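Local structure of lipoprotein (Bacillus anthracis, 4JG9) at residues T58-Q63 with M77-I82; F94-M99 with K164-F169; L104-L109 with T117-Q122. The protein is of unknown function but, as a putative lipoprotein, is probably anchored to the bacterial membrane through a lipid attached near its N terminus. All coordinates share one frame; numbering follows the deposited sequence.

In the fold
From the N terminus, the chain first runs through 58-63, and interaction 1 closes a short loop with 77-82, linking strand 60-63 to the end of strand 75-78 across the strand between them. The chain then follows strand 88-94 into the turn at 94-99, where interaction 2 opens; its partner 164-169 comes only near the C terminus, so this contact ties the sheet holding strands 60-63 to 88-94 to the sheet of strand 164-173. Interaction 3, the hairpin of 104-109 with 117-122, lies wholly within that long loop. Interactions 1 and 2 follow in series yet touch, with Thr58 and Met77 packing on Phe169, while Phe94 and Leu104 join interactions 2 and 3.

Interaction 1: residues T58-Q63 with M77-I82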
loop_
_atom_site.group_PDB
_atom_site.type_symbol
_atom_site.label_atom_id
_atom_site.label_comp_id
_atom_site.label_asym_id
_atom_site.label_seq_id
_atom_site.Cartn_x
_atom_site.Cartn_y
_atom_site.Cartn_z
ATOM N N THR A 58 -14.254 -15.154 13.191
ATOM C CA THR A 58 -13.707 -16.495 13.384
ATOM C C THR A 58 -13.731 -16.835 14.878
ATOM O O THR A 58 -13.340 -16.015 15.713
ATOM C CB THR A 58 -12.262 -16.583 12.859
ATOM O OG1 THR A 58 -12.255 -16.387 11.444
ATOM C CG2 THR A 58 -11.677 -17.932 13.141
ATOM N N PRO A 59 -14.247 -18.016 15.235
ATOM C CA PRO A 59 -14.346 -18.346 16.664
ATOM C C PRO A 59 -12.981 -18.559 17.321
ATOM O O PRO A 59 -12.034 -19.005 16.665
ATOM C CB PRO A 59 -15.148 -19.656 16.672
ATOM C CG PRO A 59 -14.955 -20.241 15.330
ATOM C CD PRO A 59 -14.837 -19.064 14.384
ATOM N N SER A 60 -12.874 -18.217 18.599
ATOM C CA SER A 60 -11.633 -18.438 19.334
ATOM C C SER A 60 -11.487 -19.910 19.709
ATOM O O SER A 60 -12.478 -20.607 19.922
ATOM C CB SER A 60 -11.609 -17.598 20.613
ATOM O OG SER A 60 -11.736 -16.224 20.337
ATOM N N PHE A 61 -10.247 -20.358 19.855
ATOM C CA PHE A 61 -9.972 -21.707 20.326
ATOM C C PHE A 61 -8.719 -21.660 21.184
ATOM O O PHE A 61 -7.903 -20.723 21.077
ATOM C CB PHE A 61 -9.799 -22.692 19.162
ATOM C CG PHE A 61 -8.629 -22.384 18.279
ATOM C CD1 PHE A 61 -7.406 -23.015 18.478
ATOM C CD2 PHE A 61 -8.747 -21.478 17.238
ATOM C CE1 PHE A 61 -6.319 -22.736 17.665
ATOM C CE2 PHE A 61 -7.661 -21.195 16.417
ATOM C CZ PHE A 61 -6.446 -21.823 16.632
ATOM N N ILE A 62 -8.533 -22.704 21.977
ATOM C CA ILE A 62 -7.407 -22.792 22.885
ATOM C C ILE A 62 -6.313 -23.678 22.336
ATOM O O ILE A 62 -6.549 -24.821 21.935
ATOM C CB ILE A 62 -7.821 -23.365 24.262
ATOM C CG1 ILE A 62 -8.879 -22.480 24.917
ATOM C CG2 ILE A 62 -6.607 -23.475 25.170
ATOM C CD1 ILE A 62 -8.345 -21.115 25.366
ATOM N N GLN A 63 -5.106 -23.143 22.348
ATOM C CA GLN A 63 -3.935 -23.905 21.985
ATOM C C GLN A 63 -2.921 -23.688 23.098
ATOM O O GLN A 63 -2.547 -22.552 23.397
ATOM C CB GLN A 63 -3.394 -23.434 20.637
ATOM C CG GLN A 63 -2.155 -24.165 20.178
ATOM C CD GLN A 63 -2.437 -25.114 19.029
ATOM O OE1 GLN A 63 -3.472 -25.011 18.357
ATOM N NE2 GLN A 63 -1.507 -26.029 18.781
HETATM N N MSE A 77 -3.698 -15.913 15.181
HETATM C CA MSE A 77 -3.137 -14.828 15.976
HETATM C C MSE A 77 -3.655 -14.923 17.400
HETATM O O MSE A 77 -4.664 -15.586 17.657
HETATM C CB MSE A 77 -3.492 -13.470 15.383
HETATM C CG MSE A 77 -4.980 -13.287 15.139
HETATM SE SE MSE A 77 -5.448 -11.456 14.549
HETATM C CE MSE A 77 -5.988 -10.838 16.315
ATOM N N ALA A 78 -2.961 -14.275 18.330
ATOM C CA ALA A 78 -3.444 -14.218 19.699
ATOM C C ALA A 78 -4.814 -13.556 19.706
ATOM O O ALA A 78 -5.047 -12.570 18.989
ATOM C CB ALA A 78 -2.476 -13.440 20.569
ATOM N N ASP A 79 -5.724 -14.092 20.514
ATOM C CA ASP A 79 -7.046 -13.509 20.611
ATOM C C ASP A 79 -6.919 -12.207 21.381
ATOM O O ASP A 79 -7.120 -12.157 22.589
ATOM C CB ASP A 79 -8.033 -14.432 21.298
ATOM C CG ASP A 79 -9.468 -13.955 21.135
ATOM O OD1 ASP A 79 -9.669 -12.816 20.650
ATOM O OD2 ASP A 79 -10.390 -14.702 21.523
ATOM N N SER A 80 -6.557 -11.152 20.675
ATOM C CA SER A 80 -6.389 -9.867 21.318
ATOM C C SER A 80 -7.382 -8.880 20.710
ATOM O O SER A 80 -7.686 -8.959 19.521
ATOM C CB SER A 80 -4.954 -9.389 21.113
ATOM O OG SER A 80 -4.754 -8.129 21.720
ATOM N N PRO A 81 -7.904 -7.952 21.524
ATOM C CA PRO A 81 -8.889 -7.010 20.972
ATOM C C PRO A 81 -8.252 -6.061 19.953
ATOM O O PRO A 81 -7.156 -5.525 20.168
ATOM C CB PRO A 81 -9.389 -6.242 22.203
ATOM C CG PRO A 81 -8.322 -6.418 23.237
ATOM C CD PRO A 81 -7.641 -7.733 22.959
ATOM N N ILE A 82 -8.930 -5.907 18.821
ATOM C CA ILE A 82 -8.459 -5.028 17.758
ATOM C C ILE A 82 -9.287 -3.751 17.714
ATOM O O ILE A 82 -10.490 -3.775 17.449
ATOM C CB ILE A 82 -8.505 -5.754 16.419
ATOM C CG1 ILE A 82 -7.460 -6.872 16.424
ATOM C CG2 ILE A 82 -8.269 -4.804 15.271
ATOM C CD1 ILE A 82 -7.823 -8.038 15.555
#
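The carboxylate of Asp79 is met by Ser60 at one oxygen and from off its plane: Ser60 OG lies beyond Asp79 OD2, displaced well toward one face, and stays 4.0 Å from Asp79 OD1. The nearby Phe61 ring has Gln63 OE1 in its plane at the edge. Ser60 OG donates to Asp79 OD2 at 2.4 Å, a modelled distance so short that its exact value is doubtful. Ser60 CB follows at 3.3 Å from Asp79 OD2, and no other residues of 58-63 and 77-82 meet. With CG anti to the backbone N (chi1 -168°), the Asp79 carboxylate is carried out toward the serine. Asp79 is the central residue of an inverse gamma turn just past the end of strand 75-78. Lys69 NZ also bonds to Ser60 OG, and the Asp79 side chain rests against Lys69, so the lysine charge would probably steady the acid. Lys69 belongs to strand 66-69, which runs between strands 60-63 and 75-78 in the first sheet; the serine-aspartate pair is therefore a small surface clasp between second-neighbour strands, passing over the middle one.

Interaction 2: residues F94-M99 with K164-F169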
loop_
_atom_site.group_PDB
_atom_site.type_symbol
_atom_site.label_atom_id
_atom_site.label_comp_id
_atom_site.label_asym_id
_atom_site.label_seq_id
_atom_site.Cartn_x
_atom_site.Cartn_y
_atom_site.Cartn_z
ATOM N N PHE A 94 2.397 -19.937 13.906
ATOM C CA PHE A 94 2.460 -20.785 12.720
ATOM C C PHE A 94 2.345 -22.241 13.113
ATOM O O PHE A 94 3.352 -22.914 13.333
ATOM C CB PHE A 94 3.748 -20.503 11.945
ATOM C CG PHE A 94 3.948 -19.049 11.666
ATOM C CD1 PHE A 94 3.157 -18.399 10.737
ATOM C CD2 PHE A 94 4.889 -18.319 12.367
ATOM C CE1 PHE A 94 3.313 -17.060 10.498
ATOM C CE2 PHE A 94 5.051 -16.979 12.132
ATOM C CZ PHE A 94 4.263 -16.347 11.197
ATOM N N LEU A 95 1.099 -22.702 13.201
ATOM C CA LEU A 95 0.751 -24.006 13.741
ATOM C C LEU A 95 1.069 -25.121 12.770
ATOM O O LEU A 95 1.381 -26.245 13.174
ATOM C CB LEU A 95 -0.740 -24.039 14.091
ATOM C CG LEU A 95 -1.254 -22.799 14.835
ATOM C CD1 LEU A 95 -2.762 -22.837 14.966
ATOM C CD2 LEU A 95 -0.617 -22.709 16.222
ATOM N N ASP A 96 0.987 -24.803 11.485
ATOM C CA ASP A 96 1.245 -25.777 10.436
ATOM C C ASP A 96 2.698 -26.282 10.514
ATOM O O ASP A 96 3.654 -25.503 10.362
ATOM C CB ASP A 96 0.948 -25.131 9.086
ATOM C CG ASP A 96 1.035 -26.101 7.928
ATOM O OD1 ASP A 96 1.512 -27.243 8.109
ATOM O OD2 ASP A 96 0.625 -25.704 6.815
ATOM N N PRO A 97 2.864 -27.596 10.771
ATOM C CA PRO A 97 4.191 -28.217 10.850
ATOM C C PRO A 97 4.886 -28.223 9.494
ATOM O O PRO A 97 6.092 -28.460 9.430
ATOM C CB PRO A 97 3.891 -29.652 11.306
ATOM C CG PRO A 97 2.481 -29.891 10.939
ATOM C CD PRO A 97 1.788 -28.558 11.067
ATOM N N GLU A 98 4.130 -27.976 8.428
ATOM C CA GLU A 98 4.720 -27.860 7.097
ATOM C C GLU A 98 4.464 -26.471 6.489
ATOM O O GLU A 98 4.182 -26.344 5.299
ATOM C CB GLU A 98 4.205 -28.971 6.181
ATOM C CG GLU A 98 4.925 -30.295 6.387
ATOM C CD GLU A 98 4.205 -31.462 5.746
ATOM O OE1 GLU A 98 3.793 -31.344 4.572
ATOM O OE2 GLU A 98 4.048 -32.501 6.418
HETATM N N MSE A 99 4.574 -25.442 7.327
HETATM C CA MSE A 99 4.425 -24.064 6.895
HETATM C C MSE A 99 5.407 -23.777 5.782
HETATM O O MSE A 99 6.600 -24.005 5.945
HETATM C CB MSE A 99 4.733 -23.114 8.046
HETATM C CG MSE A 99 4.391 -21.670 7.727
HETATM SE SE MSE A 99 2.498 -21.349 7.980
HETATM C CE MSE A 99 2.422 -19.749 6.946
ATOM N N LYS A 164 2.189 -16.826 -2.637
ATOM C CA LYS A 164 1.204 -17.872 -2.910
ATOM C C LYS A 164 0.137 -17.886 -1.818
ATOM O O LYS A 164 0.464 -17.808 -0.630
ATOM C CB LYS A 164 1.900 -19.227 -2.986
ATOM C CG LYS A 164 0.983 -20.424 -3.197
ATOM C CD LYS A 164 1.815 -21.697 -3.193
ATOM C CE LYS A 164 0.961 -22.929 -3.217
ATOM N NZ LYS A 164 0.332 -23.130 -4.544
ATOM N N TYR A 165 -1.131 -17.948 -2.219
ATOM C CA TYR A 165 -2.237 -17.940 -1.263
ATOM C C TYR A 165 -2.110 -19.066 -0.236
ATOM O O TYR A 165 -1.868 -20.218 -0.592
ATOM C CB TYR A 165 -3.579 -18.042 -1.992
ATOM C CG TYR A 165 -4.772 -18.047 -1.069
ATOM C CD1 TYR A 165 -5.319 -16.857 -0.601
ATOM C CD2 TYR A 165 -5.359 -19.241 -0.664
ATOM C CE1 TYR A 165 -6.417 -16.858 0.253
ATOM C CE2 TYR A 165 -6.458 -19.249 0.186
ATOM C CZ TYR A 165 -6.977 -18.059 0.643
ATOM O OH TYR A 165 -8.068 -18.068 1.489
ATOM N N TYR A 166 -2.278 -18.730 1.037
ATOM C CA TYR A 166 -2.149 -19.719 2.099
ATOM C C TYR A 166 -3.497 -20.011 2.736
ATOM O O TYR A 166 -3.956 -21.147 2.744
ATOM C CB TYR A 166 -1.161 -19.258 3.177
ATOM C CG TYR A 166 -0.997 -20.300 4.252
ATOM C CD1 TYR A 166 -0.284 -21.461 3.999
ATOM C CD2 TYR A 166 -1.588 -20.151 5.498
ATOM C CE1 TYR A 166 -0.139 -22.439 4.963
ATOM C CE2 TYR A 166 -1.450 -21.129 6.478
ATOM C CZ TYR A 166 -0.724 -22.269 6.198
ATOM O OH TYR A 166 -0.569 -23.246 7.144
ATOM N N ASP A 167 -4.095 -18.979 3.316
ATOM C CA ASP A 167 -5.418 -19.082 3.895
ATOM C C ASP A 167 -6.012 -17.702 4.147
ATOM O O ASP A 167 -5.434 -16.675 3.766
ATOM C CB ASP A 167 -5.381 -19.896 5.188
ATOM C CG ASP A 167 -6.597 -20.812 5.325
ATOM O OD1 ASP A 167 -7.694 -20.379 4.896
ATOM O OD2 ASP A 167 -6.452 -21.966 5.814
ATOM N N GLN A 168 -7.172 -17.686 4.791
ATOM C CA GLN A 168 -7.854 -16.443 5.115
ATOM C C GLN A 168 -8.736 -16.636 6.345
ATOM O O GLN A 168 -9.174 -17.748 6.625
ATOM C CB GLN A 168 -8.706 -15.992 3.927
ATOM C CG GLN A 168 -9.980 -16.800 3.730
ATOM C CD GLN A 168 -10.684 -16.500 2.413
ATOM O OE1 GLN A 168 -11.629 -17.193 2.041
ATOM N NE2 GLN A 168 -10.202 -15.495 1.684
ATOM N N PHE A 169 -8.973 -15.569 7.098
ATOM C CA PHE A 169 -9.981 -15.618 8.152
ATOM C C PHE A 169 -10.487 -14.228 8.512
ATOM O O PHE A 169 -9.876 -13.225 8.149
ATOM C CB PHE A 169 -9.510 -16.419 9.388
ATOM C CG PHE A 169 -8.339 -15.821 10.102
ATOM C CD1 PHE A 169 -8.523 -14.918 11.139
ATOM C CD2 PHE A 169 -7.055 -16.181 9.759
ATOM C CE1 PHE A 169 -7.439 -14.366 11.808
ATOM C CE2 PHE A 169 -5.964 -15.627 10.417
ATOM C CZ PHE A 169 -6.159 -14.719 11.442
#
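Tyr166 meets Asp96 and Met99 with its ring and hydroxyl alone, and its side chain can be followed outward from strand 164-173. CB points toward the 94-99 loop, and CG stands anti to the backbone N (chi1 -178°), carrying the ring out to the loop. Over one ring face lies the methyl of Met99, present as selenomethionine: its CE sits 4.0 Å from the Tyr166 ring centroid, only 7° off the normal, a CH-pi contact that falls nearest to CE2 and CZ. The selenium follows more obliquely, with Met99 SE 3.8 Å from Tyr166 CZ, completing a Met-aromatic contact. Farther out, CE1 has Asp96 OD2 at the ring edge, 3.8 Å away. At the tip, Tyr166 OH donates to Asp96 OD2 at 2.8 Å, using the anti lone pair of that oxygen. The carboxylate is itself held by an Asx turn, in which Glu98 N reaches Asp96 OD1 at 2.7 Å from above the carboxylate plane, inside a type I turn from Asp96 to Met99. Tyr166 shares a classic beta bulge with Asp167 opposite Ile159. Lys74 makes a cation-pi contact with the Tyr166 ring and a salt bridge to Asp167. One tyrosine thus engages a carboxylate, a methionine (here with selenium for sulfur) and an ammonium group, whose charge would probably polarise the hydroxyl into a somewhat better donor to Asp96.

Interaction 3: residues L104-L109 with T117-Q122; sequences LSIIAL and TPLLFQ
Ala108 N donates to Thr117 O at 2.9 Å in a nearly straight bond (166°), and Thr117 N returns a more bent one to Ala108 O, also 2.9 Å. Together they make the antiparallel hydrogen-bonded pair of a beta hairpin. Two residues on, where a regular hairpin would join Ile106 to Leu119 directly, a water stands between the backbones: it accepts from Leu119 N at 2.9 Å and lies 2.5 Å from Ile106 O, a distance too short to be taken at face value. Beyond Pro118 the second strand leaves the first, and the water links the two backbones there. The Leu119 side chain keeps touch over the face that carries Ala108. Its CG sits between the backbone N and the carbonyl carbon (chi1 42°), a crowded position that turns both methyls to strand 102-110: Leu119 CD1 touches Ile106 CG2 at 3.7 Å, and Leu119 CD2 reaches Ala108 CB at 4.0 Å. Thr117 lies on this same face of the sheet, its CG2 3.6 Å from Ala108 O. Thr117 OG1 gives only a weak bond to Pro118 O and takes its stronger one from Asn40 N of the second subunit, whose Asn40 ND2 also bonds to Pro118 O; the hairpin is therefore part of the dimer contact. Ile107 and Pro118 occupy the other face, where Ile107 packs on Tyr160 and Phe45. Strand 102-110 is central in its sheet. Ser105, Ile107 and Leu109 bond along one edge to strand 153-161, while the other edge is divided: Leu104 and Ile106 pair with Thr132 and Trp130, at and just before strand 131-136, and Ala108 pairs with the short strand 117-118.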
loop_
_atom_site.group_PDB
_atom_site.type_symbol
_atom_site.label_atom_id
_atom_site.label_comp_id
_atom_site.label_asym_id
_atom_site.label_seq_id
_atom_site.Cartn_x
_atom_site.Cartn_y
_atom_site.Cartn_z
ATOM N N LEU A 104 5.906 -13.213 4.474
ATOM C CA LEU A 104 4.480 -13.316 4.776
ATOM C C LEU A 104 3.748 -12.054 4.355
ATOM O O LEU A 104 4.162 -10.943 4.708
ATOM C CB LEU A 104 4.273 -13.554 6.275
ATOM C CG LEU A 104 2.842 -13.652 6.791
ATOM C CD1 LEU A 104 2.244 -15.001 6.453
ATOM C CD2 LEU A 104 2.834 -13.431 8.289
ATOM N N SER A 105 2.670 -12.223 3.596
ATOM C CA SER A 105 1.831 -11.091 3.204
ATOM C C SER A 105 0.423 -11.189 3.787
ATOM O O SER A 105 -0.167 -12.272 3.878
ATOM C CB SER A 105 1.728 -10.967 1.675
ATOM O OG SER A 105 2.997 -10.928 1.046
ATOM N N ILE A 106 -0.108 -10.043 4.184
ATOM C CA ILE A 106 -1.479 -9.967 4.628
ATOM C C ILE A 106 -2.191 -8.862 3.871
ATOM O O ILE A 106 -1.791 -7.703 3.931
ATOM C CB ILE A 106 -1.589 -9.667 6.116
ATOM C CG1 ILE A 106 -1.009 -10.819 6.929
ATOM C CG2 ILE A 106 -3.052 -9.465 6.496
ATOM C CD1 ILE A 106 -0.764 -10.452 8.359
ATOM N N ILE A 107 -3.251 -9.229 3.162
ATOM C CA ILE A 107 -4.052 -8.279 2.408
ATOM C C ILE A 107 -5.471 -8.287 2.959
ATOM O O ILE A 107 -6.156 -9.306 2.882
ATOM C CB ILE A 107 -4.105 -8.671 0.934
ATOM C CG1 ILE A 107 -2.683 -8.748 0.354
ATOM C CG2 ILE A 107 -4.981 -7.705 0.154
ATOM C CD1 ILE A 107 -2.653 -8.979 -1.146
ATOM N N ALA A 108 -5.920 -7.149 3.480
ATOM C CA ALA A 108 -7.201 -7.066 4.180
ATOM C C ALA A 108 -8.276 -6.373 3.356
ATOM O O ALA A 108 -7.992 -5.461 2.555
ATOM C CB ALA A 108 -7.026 -6.348 5.505
ATOM N N LEU A 109 -9.509 -6.829 3.524
ATOM C CA LEU A 109 -10.660 -6.134 2.950
ATOM C C LEU A 109 -11.786 -6.078 3.955
ATOM O O LEU A 109 -12.099 -7.070 4.624
ATOM C CB LEU A 109 -11.157 -6.818 1.679
ATOM C CG LEU A 109 -10.206 -6.682 0.489
ATOM C CD1 LEU A 109 -9.445 -7.979 0.264
ATOM C CD2 LEU A 109 -10.959 -6.238 -0.761
ATOM N N THR A 117 -6.288 -3.475 1.263
ATOM C CA THR A 117 -5.396 -2.587 1.968
ATOM C C THR A 117 -4.409 -3.395 2.770
ATOM O O THR A 117 -4.687 -4.519 3.156
ATOM C CB THR A 117 -6.167 -1.638 2.900
ATOM O OG1 THR A 117 -5.280 -0.652 3.429
ATOM C CG2 THR A 117 -6.792 -2.400 4.034
ATOM N N PRO A 118 -3.241 -2.823 2.994
ATOM C CA PRO A 118 -2.240 -3.441 3.851
ATOM C C PRO A 118 -2.510 -3.055 5.287
ATOM O O PRO A 118 -3.047 -1.986 5.525
ATOM C CB PRO A 118 -0.939 -2.805 3.375
ATOM C CG PRO A 118 -1.347 -1.500 2.810
ATOM C CD PRO A 118 -2.672 -1.752 2.169
ATOM N N LEU A 119 -2.150 -3.900 6.236
ATOM C CA LEU A 119 -2.260 -3.503 7.587
ATOM C C LEU A 119 -0.943 -3.580 8.309
ATOM O O LEU A 119 -0.957 -3.368 9.504
ATOM C CB LEU A 119 -3.354 -4.281 8.321
ATOM C CG LEU A 119 -3.502 -5.777 8.090
ATOM C CD1 LEU A 119 -2.295 -6.535 8.603
ATOM C CD2 LEU A 119 -4.758 -6.266 8.776
ATOM N N LEU A 120 0.184 -3.868 7.709
ATOM C CA LEU A 120 1.349 -3.906 8.575
ATOM C C LEU A 120 1.982 -2.533 8.817
ATOM O O LEU A 120 2.202 -1.772 7.893
ATOM C CB LEU A 120 2.364 -4.934 8.097
ATOM C CG LEU A 120 1.899 -6.380 8.184
ATOM C CD1 LEU A 120 2.827 -7.277 7.392
ATOM C CD2 LEU A 120 1.811 -6.831 9.627
ATOM N N PHE A 121 2.261 -2.236 10.080
ATOM C CA PHE A 121 2.955 -1.023 10.481
ATOM C C PHE A 121 4.103 -1.495 11.338
ATOM O O PHE A 121 4.023 -1.510 12.552
ATOM C CB PHE A 121 2.053 -0.092 11.278
ATOM C CG PHE A 121 1.115 0.711 10.435
ATOM C CD1 PHE A 121 -0.185 0.304 10.250
ATOM C CD2 PHE A 121 1.536 1.872 9.829
ATOM C CE1 PHE A 121 -1.051 1.040 9.478
ATOM C CE2 PHE A 121 0.676 2.616 9.055
ATOM C CZ PHE A 121 -0.620 2.199 8.878
ATOM N N GLN A 122 5.172 -1.904 10.679
ATOM C CA GLN A 122 6.281 -2.561 11.333
ATOM C C GLN A 122 7.328 -1.577 11.868
ATOM O O GLN A 122 7.732 -0.634 11.182
ATOM C CB GLN A 122 6.938 -3.536 10.349
ATOM C CG GLN A 122 6.082 -4.759 10.018
ATOM C CD GLN A 122 5.817 -5.653 11.253
ATOM O OE1 GLN A 122 4.988 -5.325 12.106
ATOM N NE2 GLN A 122 6.524 -6.783 11.338
HETATM O O HOH W 1 -0.495 -6.180 5.513
#